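Local coordinates for 3-oxoadipate enol-lactonase (Burkholderia xenovorans, PDB 2XUA), which probably hydrolyses the enol-lactone ring of 3-oxoadipate enol-lactone in the breakdown of catechol and related aromatic compounds, at residues P44-A47 / A48-H52; R138-K141 / A142-G146; D182-G185 / Y186-C190. One frame throughout, in Å; residues are numbered along the deposited sequence.

How the contacts relate
Contact 2 and contact 3 lie side by side, their centres 9 Å apart, on two neighbouring helices that share a laevulinic acid ligand. They are joined by a salt bridge from Arg143 NH1 to Glu184 OE1 (3.1 Å), and nearer the ligand Arg138 CD packs on Tyr186 OH at 3.4 Å. Arg138 and Tyr186 belong to the ligand pocket, which Arg157 also lines, hydrogen-bonding the ligand through NE. Contact 1 stands apart, on the opposite side of the chain's centre: its centre is 36 Å from that of contact 2 and 30 Å from that of contact 3, with no touch to either. It packs helix 43-52 on the central sheet, far from the pocket.

Contact 1: residues P44-A47 / A48-H52; sequences PQVA and ALSKH
Leu49 N meets Gln45 O at 3.1 Å and Ser50 N meets Val46 O at 2.8 Å, the latter with an N-H...O angle of 161°, so the chain runs through 44-52 as one helix, though a kinked one. One step earlier the pattern breaks: a water donates to Pro44 O (2.7 Å) and accepts from Ala48 N (2.8 Å), taking the place of the direct backbone bond where the helix kinks. Among the side chains, Ser50 turns back on the backbone. With chi1 at -73°, OG lies beside its own backbone N and reaches Val46 O at 2.8 Å. It comes from 45° above that carbonyl plane, while the Ser50 N-H binds the same oxygen. Val46 CG1 packs 3.9 Å from the same OG. Along another side of the helix, Leu49 CD1 touches Gln45 CB at 4.0 Å, and the leucine continues onto Ile29, Leu31 and Val55 of the central sheet. This places the contact in the beta-alpha-beta unit of strand 28-32, helix 43-52 and strand 54-58, a crossover of the alpha/beta hydrolase fold. Pro44, at the other end, packs on Val169 of the second subunit. The bonding implies that Val46 O, with two donors, fixes the rotation of the Ser50 hydroxymethyl group, whereas the water satisfies both backbone groups parted at Ala48.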
loop_
_atom_site.group_PDB
_atom_site.type_symbol
_atom_site.label_atom_id
_atom_site.label_comp_id
_atom_site.label_asym_id
_atom_site.label_seq_id
_atom_site.Cartn_x
_atom_site.Cartn_y
_atom_site.Cartn_z
ATOM N N PRO B 44 6.271 -8.355 -2.434
ATOM C CA PRO B 44 6.930 -9.664 -2.072
ATOM C C PRO B 44 8.223 -9.965 -2.826
ATOM O O PRO B 44 9.030 -10.773 -2.374
ATOM C CB PRO B 44 5.847 -10.733 -2.390
ATOM C CG PRO B 44 4.501 -9.937 -2.223
ATOM C CD PRO B 44 4.930 -8.594 -2.976
ATOM N N GLN B 45 8.412 -9.325 -3.978
ATOM C CA GLN B 45 9.631 -9.532 -4.737
ATOM C C GLN B 45 10.833 -8.602 -4.377
ATOM O O GLN B 45 11.970 -8.815 -4.853
ATOM C CB GLN B 45 9.320 -9.378 -6.238
ATOM C CG GLN B 45 8.663 -10.629 -6.877
ATOM C CD GLN B 45 7.245 -10.867 -6.351
ATOM O OE1 GLN B 45 6.868 -11.995 -5.935
ATOM N NE2 GLN B 45 6.451 -9.806 -6.345
ATOM N N VAL B 46 10.564 -7.537 -3.657
ATOM C CA VAL B 46 11.578 -6.451 -3.533
ATOM C C VAL B 46 12.891 -6.887 -2.856
ATOM O O VAL B 46 14.004 -6.629 -3.342
ATOM C CB VAL B 46 10.954 -5.224 -2.841
ATOM C CG1 VAL B 46 12.064 -4.188 -2.465
ATOM C CG2 VAL B 46 9.839 -4.605 -3.796
ATOM N N ALA B 47 12.736 -7.625 -1.778
ATOM C CA ALA B 47 13.883 -8.118 -0.986
ATOM C C ALA B 47 14.833 -8.978 -1.824
ATOM O O ALA B 47 16.022 -8.701 -1.884
ATOM C CB ALA B 47 13.399 -8.883 0.264
ATOM N N ALA B 48 14.322 -10.011 -2.491
ATOM C CA ALA B 48 15.140 -10.867 -3.293
ATOM C C ALA B 48 15.724 -10.146 -4.510
ATOM O O ALA B 48 16.843 -10.434 -4.905
ATOM C CB ALA B 48 14.373 -12.158 -3.734
ATOM N N LEU B 49 14.998 -9.207 -5.103
ATOM C CA LEU B 49 15.520 -8.552 -6.286
ATOM C C LEU B 49 16.593 -7.522 -5.944
ATOM O O LEU B 49 17.549 -7.375 -6.669
ATOM C CB LEU B 49 14.399 -7.875 -7.059
ATOM C CG LEU B 49 13.452 -8.782 -7.861
ATOM C CD1 LEU B 49 12.325 -7.826 -8.296
ATOM C CD2 LEU B 49 14.106 -9.434 -9.122
ATOM N N SER B 50 16.419 -6.841 -4.811
ATOM C CA SER B 50 17.399 -5.904 -4.229
ATOM C C SER B 50 18.721 -6.492 -3.951
ATOM O O SER B 50 19.650 -5.742 -3.728
ATOM C CB SER B 50 16.933 -5.440 -2.801
ATOM O OG SER B 50 15.872 -4.560 -3.008
ATOM N N LYS B 51 18.787 -7.816 -3.813
ATOM C CA LYS B 51 20.053 -8.468 -3.546
ATOM C C LYS B 51 20.901 -8.477 -4.807
ATOM O O LYS B 51 22.117 -8.342 -4.741
ATOM C CB LYS B 51 19.847 -9.859 -3.036
ATOM C CG LYS B 51 19.147 -9.837 -1.688
ATOM C CD LYS B 51 19.604 -10.941 -0.786
ATOM C CE LYS B 51 19.154 -12.319 -1.252
ATOM N NZ LYS B 51 19.110 -13.234 -0.070
ATOM N N HIS B 52 20.232 -8.566 -5.945
ATOM C CA HIS B 52 20.915 -8.713 -7.216
ATOM C C HIS B 52 20.865 -7.513 -8.113
ATOM O O HIS B 52 21.645 -7.449 -9.005
ATOM C CB HIS B 52 20.357 -9.939 -7.923
ATOM C CG HIS B 52 20.529 -11.180 -7.117
ATOM N ND1 HIS B 52 21.753 -11.802 -6.972
ATOM C CD2 HIS B 52 19.654 -11.869 -6.335
ATOM C CE1 HIS B 52 21.619 -12.834 -6.145
ATOM N NE2 HIS B 52 20.350 -12.908 -5.768
HETATM O O HOH W 1 11.725 -10.901 -1.898
#

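Contact 2: residues R138-K141 / A142-G146; sequences RAVK and ARTEG. With SHF (laevulinic acid), chain C.
Arg143 lies back along Ala139, one turn earlier in helix 132-145, which belongs to the insertion between strands 117-123 and 209-214 where alpha/beta hydrolases carry their cap domain. Its CB sits 3.4 Å from Ala139 O, the carbonyl that also accepts the Arg143 N-H. CG comes closer still to Ala139 O, at 3.3 Å, because chi1 of -69° sets it beside the backbone N. The chain then bends at chi3, NE passes that carbonyl more loosely, and NH2 arrives 3.8 Å from Ala139 CB, the methyl lying obliquely to the guanidinium plane. At the tip NH2 makes a salt bridge with Glu191 and NH1 one with Glu184, both on helix 183-195. On a different side, Thr144 OG1 occupies the slot between its backbone N and carbonyl carbon (chi1 67°) and bonds to Val140 O at 2.8 Å, 44° above the carbonyl plane. The Thr144 N-H uses the same oxygen, which is thus gripped twice. Lys141 and Glu145 have side chains at an oblique crossing, with NZ 4.0 Å from OE2, opposite charges near each other but not a salt bridge. Near the helix end, the Gly146 N-H bonds to Ala142 O and, weakly, to Lys141 O. Arg138 points to a different side, into the pocket: its NH2 makes a weak hydrogen bond of 3.4 Å to laevulinic acid OH1, an atom at the guanidinium edge, near its plane.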
loop_
_atom_site.group_PDB
_atom_site.type_symbol
_atom_site.label_atom_id
_atom_site.label_comp_id
_atom_site.label_asym_id
_atom_site.label_seq_id
_atom_site.Cartn_x
_atom_site.Cartn_y
_atom_site.Cartn_z
ATOM N N ARG B 138 -16.183 -2.883 -19.618
ATOM C CA ARG B 138 -15.402 -2.610 -18.429
ATOM C C ARG B 138 -15.196 -1.126 -18.203
ATOM O O ARG B 138 -15.396 -0.623 -17.077
ATOM C CB ARG B 138 -14.061 -3.323 -18.526
ATOM C CG ARG B 138 -13.329 -3.327 -17.176
ATOM C CD ARG B 138 -11.965 -3.906 -17.363
ATOM N NE ARG B 138 -11.788 -5.366 -17.363
ATOM C CZ ARG B 138 -12.617 -6.283 -16.874
ATOM N NH1 ARG B 138 -13.778 -5.926 -16.339
ATOM N NH2 ARG B 138 -12.269 -7.583 -16.932
ATOM N N ALA B 139 -14.802 -0.434 -19.277
ATOM C CA ALA B 139 -14.559 0.992 -19.301
ATOM C C ALA B 139 -15.822 1.739 -19.029
ATOM O O ALA B 139 -15.812 2.697 -18.281
ATOM C CB ALA B 139 -13.975 1.423 -20.678
ATOM N N VAL B 140 -16.925 1.278 -19.603
ATOM C CA VAL B 140 -18.237 1.914 -19.348
ATOM C C VAL B 140 -18.593 1.813 -17.869
ATOM O O VAL B 140 -18.982 2.791 -17.209
ATOM C CB VAL B 140 -19.403 1.262 -20.220
ATOM C CG1 VAL B 140 -20.773 1.710 -19.658
ATOM C CG2 VAL B 140 -19.263 1.614 -21.682
ATOM N N LYS B 141 -18.441 0.613 -17.332
ATOM C CA LYS B 141 -18.775 0.368 -15.950
ATOM C C LYS B 141 -17.898 1.228 -15.028
ATOM O O LYS B 141 -18.401 1.836 -14.083
ATOM C CB LYS B 141 -18.637 -1.106 -15.616
ATOM C CG LYS B 141 -19.363 -1.493 -14.325
ATOM C CD LYS B 141 -19.208 -2.975 -13.963
ATOM C CE LYS B 141 -20.334 -3.380 -12.977
ATOM N NZ LYS B 141 -21.479 -4.035 -13.698
ATOM N N ALA B 142 -16.603 1.303 -15.322
ATOM C CA ALA B 142 -15.718 2.011 -14.419
ATOM C C ALA B 142 -16.139 3.467 -14.416
ATOM O O ALA B 142 -16.288 4.067 -13.337
ATOM C CB ALA B 142 -14.295 1.849 -14.854
ATOM N N ARG B 143 -16.321 4.020 -15.645
ATOM C CA ARG B 143 -16.624 5.454 -15.843
ATOM C C ARG B 143 -17.970 5.907 -15.308
ATOM O O ARG B 143 -18.091 7.033 -14.821
ATOM C CB ARG B 143 -16.472 5.885 -17.337
ATOM C CG ARG B 143 -15.031 5.870 -17.775
ATOM C CD ARG B 143 -14.659 6.788 -18.965
ATOM N NE ARG B 143 -14.545 5.961 -20.126
ATOM C CZ ARG B 143 -13.477 5.810 -20.887
ATOM N NH1 ARG B 143 -12.326 6.460 -20.704
ATOM N NH2 ARG B 143 -13.613 4.999 -21.884
ATOM N N THR B 144 -18.968 5.016 -15.315
ATOM C CA THR B 144 -20.359 5.417 -15.016
ATOM C C THR B 144 -20.877 4.883 -13.726
ATOM O O THR B 144 -21.940 5.314 -13.249
ATOM C CB THR B 144 -21.343 5.006 -16.145
ATOM O OG1 THR B 144 -21.449 3.586 -16.222
ATOM C CG2 THR B 144 -20.827 5.524 -17.487
ATOM N N GLU B 145 -20.133 3.958 -13.132
ATOM C CA GLU B 145 -20.584 3.297 -11.893
ATOM C C GLU B 145 -19.486 3.285 -10.806
ATOM O O GLU B 145 -19.782 3.088 -9.622
ATOM C CB GLU B 145 -21.047 1.858 -12.169
ATOM C CG GLU B 145 -22.336 1.727 -12.906
ATOM C CD GLU B 145 -22.762 0.281 -13.035
ATOM O OE1 GLU B 145 -23.240 -0.100 -14.111
ATOM O OE2 GLU B 145 -22.577 -0.491 -12.075
ATOM N N GLY B 146 -18.237 3.533 -11.200
ATOM C CA GLY B 146 -17.147 3.634 -10.230
ATOM C C GLY B 146 -16.573 2.259 -9.894
ATOM O O GLY B 146 -17.006 1.246 -10.417
HETATM C C4 SHF C . -7.740 -5.615 -14.189
HETATM C C5 SHF C . -6.273 -5.880 -13.826
HETATM C C3 SHF C . -8.435 -6.476 -15.257
HETATM C C2 SHF C . -7.880 -7.892 -15.557
HETATM C C1 SHF C . -8.984 -8.850 -16.175
HETATM O O4 SHF C . -8.378 -4.733 -13.585
HETATM O O1 SHF C . -9.529 -9.595 -15.338
HETATM O OH1 SHF C . -9.210 -8.910 -17.431
#

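Contact 3: residues D182-G185 / Y186-C190; sequences DKEG and YASNC. With SHF (laevulinic acid), chain C.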
loop_
_atom_site.group_PDB
_atom_site.type_symbol
_atom_site.label_atom_id
_atom_site.label_comp_id
_atom_site.label_asym_id
_atom_site.label_seq_id
_atom_site.Cartn_x
_atom_site.Cartn_y
_atom_site.Cartn_z
ATOM N N ASP B 182 -8.157 5.905 -9.816
ATOM C CA ASP B 182 -8.959 6.884 -10.523
ATOM C C ASP B 182 -9.798 6.151 -11.629
ATOM O O ASP B 182 -9.242 5.418 -12.448
ATOM C CB ASP B 182 -8.040 7.889 -11.172
ATOM C CG ASP B 182 -8.809 9.024 -11.849
ATOM O OD1 ASP B 182 -8.917 10.068 -11.228
ATOM O OD2 ASP B 182 -9.262 8.886 -12.989
ATOM N N LYS B 183 -11.114 6.332 -11.640
ATOM C CA LYS B 183 -11.952 5.550 -12.575
ATOM C C LYS B 183 -11.711 5.873 -14.044
ATOM O O LYS B 183 -11.753 4.979 -14.880
ATOM C CB LYS B 183 -13.437 5.632 -12.196
ATOM C CG LYS B 183 -14.150 6.892 -12.531
ATOM C CD LYS B 183 -15.410 6.954 -11.716
ATOM C CE LYS B 183 -15.667 8.388 -11.312
ATOM N NZ LYS B 183 -17.133 8.516 -11.196
ATOM N N GLU B 184 -11.443 7.154 -14.336
ATOM C CA GLU B 184 -11.098 7.607 -15.696
ATOM C C GLU B 184 -9.734 7.056 -16.083
ATOM O O GLU B 184 -9.564 6.530 -17.198
ATOM C CB GLU B 184 -11.113 9.168 -15.819
ATOM C CG GLU B 184 -10.672 9.658 -17.183
ATOM C CD GLU B 184 -11.418 9.022 -18.357
ATOM O OE1 GLU B 184 -10.840 8.936 -19.461
ATOM O OE2 GLU B 184 -12.596 8.583 -18.192
ATOM N N GLY B 185 -8.779 7.111 -15.127
ATOM C CA GLY B 185 -7.443 6.526 -15.346
ATOM C C GLY B 185 -7.540 5.051 -15.688
ATOM O O GLY B 185 -6.903 4.563 -16.603
ATOM N N TYR B 186 -8.331 4.328 -14.923
ATOM C CA TYR B 186 -8.519 2.880 -15.129
ATOM C C TYR B 186 -9.181 2.608 -16.498
ATOM O O TYR B 186 -8.684 1.834 -17.300
ATOM C CB TYR B 186 -9.428 2.361 -14.027
ATOM C CG TYR B 186 -9.708 0.887 -14.111
ATOM C CD1 TYR B 186 -8.867 -0.049 -13.476
ATOM C CD2 TYR B 186 -10.804 0.405 -14.854
ATOM C CE1 TYR B 186 -9.144 -1.427 -13.514
ATOM C CE2 TYR B 186 -11.064 -0.986 -14.946
ATOM C CZ TYR B 186 -10.246 -1.891 -14.265
ATOM O OH TYR B 186 -10.482 -3.260 -14.344
ATOM N N ALA B 187 -10.322 3.234 -16.756
ATOM C CA ALA B 187 -10.947 3.104 -18.083
ATOM C C ALA B 187 -9.972 3.473 -19.243
ATOM O O ALA B 187 -9.933 2.798 -20.275
ATOM C CB ALA B 187 -12.204 3.974 -18.130
ATOM N N SER B 188 -9.164 4.518 -19.100
ATOM C CA SER B 188 -8.277 4.852 -20.224
ATOM C C SER B 188 -7.250 3.770 -20.507
ATOM O O SER B 188 -6.807 3.614 -21.635
ATOM C CB SER B 188 -7.575 6.190 -20.022
ATOM O OG SER B 188 -8.544 7.211 -19.932
ATOM N N ASN B 189 -6.843 3.056 -19.455
ATOM C CA ASN B 189 -5.913 1.926 -19.585
ATOM C C ASN B 189 -6.651 0.753 -20.177
ATOM O O ASN B 189 -6.092 0.010 -20.997
ATOM C CB ASN B 189 -5.280 1.598 -18.219
ATOM C CG ASN B 189 -4.132 2.557 -17.883
ATOM O OD1 ASN B 189 -3.133 2.540 -18.560
ATOM N ND2 ASN B 189 -4.297 3.413 -16.899
ATOM N N CYS B 190 -7.923 0.589 -19.837
ATOM C CA CYS B 190 -8.704 -0.437 -20.540
ATOM C C CYS B 190 -8.609 -0.259 -22.051
ATOM O O CYS B 190 -8.345 -1.209 -22.789
ATOM C CB CYS B 190 -10.173 -0.357 -20.126
ATOM S SG CYS B 190 -10.502 -0.889 -18.424
HETATM C C4 SHF C . -7.740 -5.615 -14.189
HETATM C C5 SHF C . -6.273 -5.880 -13.826
HETATM C C3 SHF C . -8.435 -6.476 -15.257
HETATM C C2 SHF C . -7.880 -7.892 -15.557
HETATM C C1 SHF C . -8.984 -8.850 -16.175
HETATM O O4 SHF C . -8.378 -4.733 -13.585
HETATM O O1 SHF C . -9.529 -9.595 -15.338
HETATM O OH1 SHF C . -9.210 -8.910 -17.431
#
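Tyr186 meets Asp182 one turn back and Ser188 meets Glu184, the two side chains going to different sides of the helix, the tyrosine toward laevulinic acid and the serine toward Glu184. In Tyr186, CG is anti to the backbone N (chi1 -180°), and CB rests against the Asp182 carbonyl oxygen while the ring extends away from residues 182-185. The phenol OH donates to the ketone oxygen O4 of the ligand at 2.7 Å. Because O4 is also only 3.4 Å from Tyr186 CE1 and lies near the ring plane, it is met by the edge of the ring and not by its face.

Glu184 runs forward along the helix, its chain bent at chi2 (52°), bringing OE1 to 2.9 Å from Ser188 OG. The angle there is too poor for a hydrogen bond. Ser188 OG donates to Glu184 O at 3.0 Å, from 39° above the carbonyl plane, and Ser188 N takes the same oxygen at 2.8 Å. Glu184 OE1 is itself held by a salt bridge to Arg143 of helix 132-145. A third direction belongs to Asn189: its ND2 reaches Gly185 O at 2.9 Å in a weak bond, while the same nitrogen also donates to Arg61 O, linking this turn to a loop of the hydrolase core. The helix start is held by Asp182, whose OD2 uses its anti lone pair to accept from Gly185 N at 2.8 Å. Around the ring, Tyr186 touches Leu150 and Val154 of helix 147-154, Leu35 of a loop, and Ala142 of helix 132-145.

The whole is an N-capped helix whose first turns present a tyrosine hydroxyl to the bound product analogue, as part of a ligand pocket between the cap helices and the alpha/beta hydrolase core.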